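PDB 4WED: ABC transporter, periplasmic solute-binding protein from Rhizobium meliloti, which probably binds a solute, perhaps a peptide or nickel, in the periplasm for delivery to an ABC transporter. Local coordinates for residues A[424-428]-A[511-515]. Numbering follows the deposited sequence.
Sequences GAPYD and VTEYD. With NA (sodium ion), chain B.
Tyr514 packs its ring against the bend at Ala425 and Pro426: Ala425 O lies in the plane of the Tyr514 ring, at its edge, 3.7 Å from CE2, while Pro426 CD comes up obliquely to that CE2 atom (3.9 Å). The ring is carried there by a first torsion that sets CG anti to the carbonyl carbon (chi1 -51°). Tyr427 meets the far end of this ring, its side chain crossing that of Tyr514 at about a right angle; Tyr514 OH approaches the edge of the Tyr427 ring, 3.8 Å from CE2. Pro426, whose preceding peptide bond is cis, folds back so that CD sits over the centre of one face of the Tyr427 ring, and CD thereby touches both tyrosines. Ala425 CB rests on the methyl of Thr512, 4.0 Å from CG2. No direct hydrogen bond joins the two loops; one water bridges them instead, donating to Ala425 O and accepting from Glu513 N, each at 2.9 Å. In this family 5 solute-binding protein, the contact lies near the centre of the chain, between the loop leading into helix 430-437 and a type I beta turn from Thr512 to Asp515. Thr512 OG1 accepts from Tyr514 N (3.0 Å), an ST turn, and also donates to Asp515 OD2, reaching it from above the carboxylate plane. The other oxygen, OD1, binds the sodium ion at 2.5 Å, alongside Asp62 and three waters. Tyr514 also packs edge-to-face with Trp58, while a glycerol, probably from the crystallisation liquor, lies beside the Tyr427 side chain.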
ATOM      1  N   GLY A 424       0.757  -1.155   3.189  1.00 46.38           N
ATOM      2  CA  GLY A 424       0.381  -1.352   1.776  1.00 48.05           C
ATOM      3  C   GLY A 424       1.518  -1.146   0.758  1.00 49.35           C
ATOM      4  O   GLY A 424       2.616  -0.727   1.107  1.00 50.01           O
ATOM      5  N   ALA A 425       1.260  -1.474  -0.509  1.00 49.95           N
ATOM      6  CA  ALA A 425       2.248  -1.332  -1.559  1.00 49.82           C
ATOM      7  C   ALA A 425       2.547   0.129  -1.677  1.00 50.56           C
ATOM      8  O   ALA A 425       1.628   0.901  -1.531  1.00 49.57           O
ATOM      9  CB  ALA A 425       1.704  -1.838  -2.866  1.00 52.27           C
ATOM     10  N   PRO A 426       3.790   0.541  -1.955  1.00 49.41           N
ATOM     11  CA  PRO A 426       4.916  -0.309  -2.297  1.00 49.44           C
ATOM     12  C   PRO A 426       5.922  -0.498  -1.155  1.00 49.14           C
ATOM     13  O   PRO A 426       7.060  -0.881  -1.404  1.00 49.92           O
ATOM     14  CB  PRO A 426       5.599   0.506  -3.394  1.00 50.61           C
ATOM     15  CG  PRO A 426       5.404   1.932  -2.942  1.00 49.04           C
ATOM     16  CD  PRO A 426       4.107   1.958  -2.180  1.00 48.19           C
ATOM     17  N   TYR A 427       5.471  -0.277   0.077  1.00 48.91           N
ATOM     18  CA  TYR A 427       6.293  -0.324   1.259  1.00 48.04           C
ATOM     19  C   TYR A 427       6.394  -1.745   1.887  1.00 49.93           C
ATOM     20  O   TYR A 427       7.155  -1.958   2.833  1.00 50.85           O
ATOM     21  CB  TYR A 427       5.727   0.606   2.302  1.00 46.98           C
ATOM     22  CG  TYR A 427       5.337   1.992   1.812  1.00 51.17           C
ATOM     23  CD1 TYR A 427       6.313   2.901   1.359  1.00 52.38           C
ATOM     24  CD2 TYR A 427       4.001   2.409   1.811  1.00 51.52           C
ATOM     25  CE1 TYR A 427       5.977   4.128   0.882  1.00 53.65           C
ATOM     26  CE2 TYR A 427       3.672   3.680   1.345  1.00 54.56           C
ATOM     27  CZ  TYR A 427       4.660   4.515   0.875  1.00 55.19           C
ATOM     28  OH  TYR A 427       4.356   5.785   0.461  1.00 59.11           O
ATOM     29  N   ASP A 428       5.622  -2.697   1.410  1.00 50.36           N
ATOM     30  CA  ASP A 428       5.460  -3.937   2.172  1.00 51.87           C
ATOM     31  C   ASP A 428       6.110  -5.046   1.392  1.00 51.17           C
ATOM     32  O   ASP A 428       6.139  -4.984   0.180  1.00 52.21           O
ATOM     33  CB  ASP A 428       3.952  -4.276   2.409  1.00 52.69           C
ATOM     34  CG  ASP A 428       3.390  -3.625   3.641  1.00 52.32           C
ATOM     35  OD1 ASP A 428       4.190  -3.176   4.468  1.00 52.25           O
ATOM     36  OD2 ASP A 428       2.153  -3.491   3.763  1.00 52.91           O
ATOM     37  N   VAL A 511      -1.770  -0.725  -9.604  1.00 55.49           N
ATOM     38  CA  VAL A 511      -1.030  -1.618  -8.747  1.00 56.73           C
ATOM     39  C   VAL A 511      -0.854  -0.968  -7.385  1.00 53.20           C
ATOM     40  O   VAL A 511      -0.807  -1.658  -6.360  1.00 54.76           O
ATOM     41  CB  VAL A 511       0.343  -1.974  -9.351  1.00 60.04           C
ATOM     42  CG1 VAL A 511       1.072  -2.881  -8.416  1.00 61.65           C
ATOM     43  CG2 VAL A 511       0.179  -2.707 -10.675  1.00 60.05           C
ATOM     44  N   THR A 512      -0.741   0.352  -7.354  1.00 49.59           N
ATOM     45  CA  THR A 512      -0.650   1.032  -6.077  1.00 50.34           C
ATOM     46  C   THR A 512      -1.574   2.202  -6.127  1.00 52.15           C
ATOM     47  O   THR A 512      -2.077   2.568  -7.164  1.00 53.11           O
ATOM     48  CB  THR A 512       0.788   1.534  -5.739  1.00 51.52           C
ATOM     49  OG1 THR A 512       1.046   2.763  -6.411  1.00 48.63           O
ATOM     50  CG2 THR A 512       1.886   0.511  -6.113  1.00 47.70           C
ATOM     51  N   GLU A 513      -1.784   2.780  -4.967  1.00 55.33           N
ATOM     52  CA  GLU A 513      -2.612   3.946  -4.801  1.00 53.37           C
ATOM     53  C   GLU A 513      -1.888   5.221  -5.236  1.00 54.40           C
ATOM     54  O   GLU A 513      -2.417   6.319  -5.060  1.00 53.24           O
ATOM     55  CB  GLU A 513      -3.029   4.064  -3.335  1.00 54.51           C
ATOM     56  CG  GLU A 513      -4.024   3.003  -2.844  1.00 57.60           C
ATOM     57  CD  GLU A 513      -5.315   2.870  -3.683  1.00 62.60           C
ATOM     58  OE1 GLU A 513      -5.768   3.822  -4.404  1.00 62.78           O
ATOM     59  OE2 GLU A 513      -5.877   1.759  -3.661  1.00 70.13           O
ATOM     60  N   TYR A 514      -0.680   5.085  -5.787  1.00 54.64           N
ATOM     61  CA  TYR A 514       0.146   6.270  -6.143  1.00 56.06           C
ATOM     62  C   TYR A 514       0.278   6.401  -7.670  1.00 58.48           C
ATOM     63  O   TYR A 514       0.932   7.319  -8.173  1.00 54.80           O
ATOM     64  CB  TYR A 514       1.498   6.217  -5.399  1.00 51.35           C
ATOM     65  CG  TYR A 514       1.276   6.001  -3.938  1.00 50.37           C
ATOM     66  CD1 TYR A 514       0.821   7.028  -3.139  1.00 55.65           C
ATOM     67  CD2 TYR A 514       1.450   4.742  -3.354  1.00 54.55           C
ATOM     68  CE1 TYR A 514       0.589   6.852  -1.785  1.00 55.62           C
ATOM     69  CE2 TYR A 514       1.203   4.517  -1.998  1.00 52.73           C
ATOM     70  CZ  TYR A 514       0.776   5.587  -1.213  1.00 55.23           C
ATOM     71  OH  TYR A 514       0.496   5.408   0.130  1.00 54.20           O
ATOM     72  N   ASP A 515      -0.385   5.463  -8.362  1.00 60.08           N
ATOM     73  CA  ASP A 515      -0.398   5.342  -9.810  1.00 62.04           C
ATOM     74  C   ASP A 515      -1.729   5.811 -10.338  1.00 59.44           C
ATOM     75  O   ASP A 515      -2.736   5.583  -9.698  1.00 56.14           O
ATOM     76  CB  ASP A 515      -0.339   3.870 -10.226  1.00 64.22           C
ATOM     77  CG  ASP A 515       1.035   3.276 -10.100  1.00 68.04           C
ATOM     78  OD1 ASP A 515       1.976   3.771 -10.781  1.00 67.89           O
ATOM     79  OD2 ASP A 515       1.152   2.275  -9.342  1.00 74.45           O
TER
HETATM   80 NA    NA B 601       2.054   4.174 -13.195  1.00 63.85          NA
HETATM   81  O   HOH W   1      -1.009   1.118  -2.659  1.00 54.51           O
HETATM   82  O   HOH W   2       4.467   3.878 -12.369  1.00 60.52           O
HETATM   83  O   HOH W   3      -0.269   3.867 -13.881  1.00 63.11           O
HETATM   84  O   HOH W   4       2.735   5.314 -14.794  1.00 68.67           O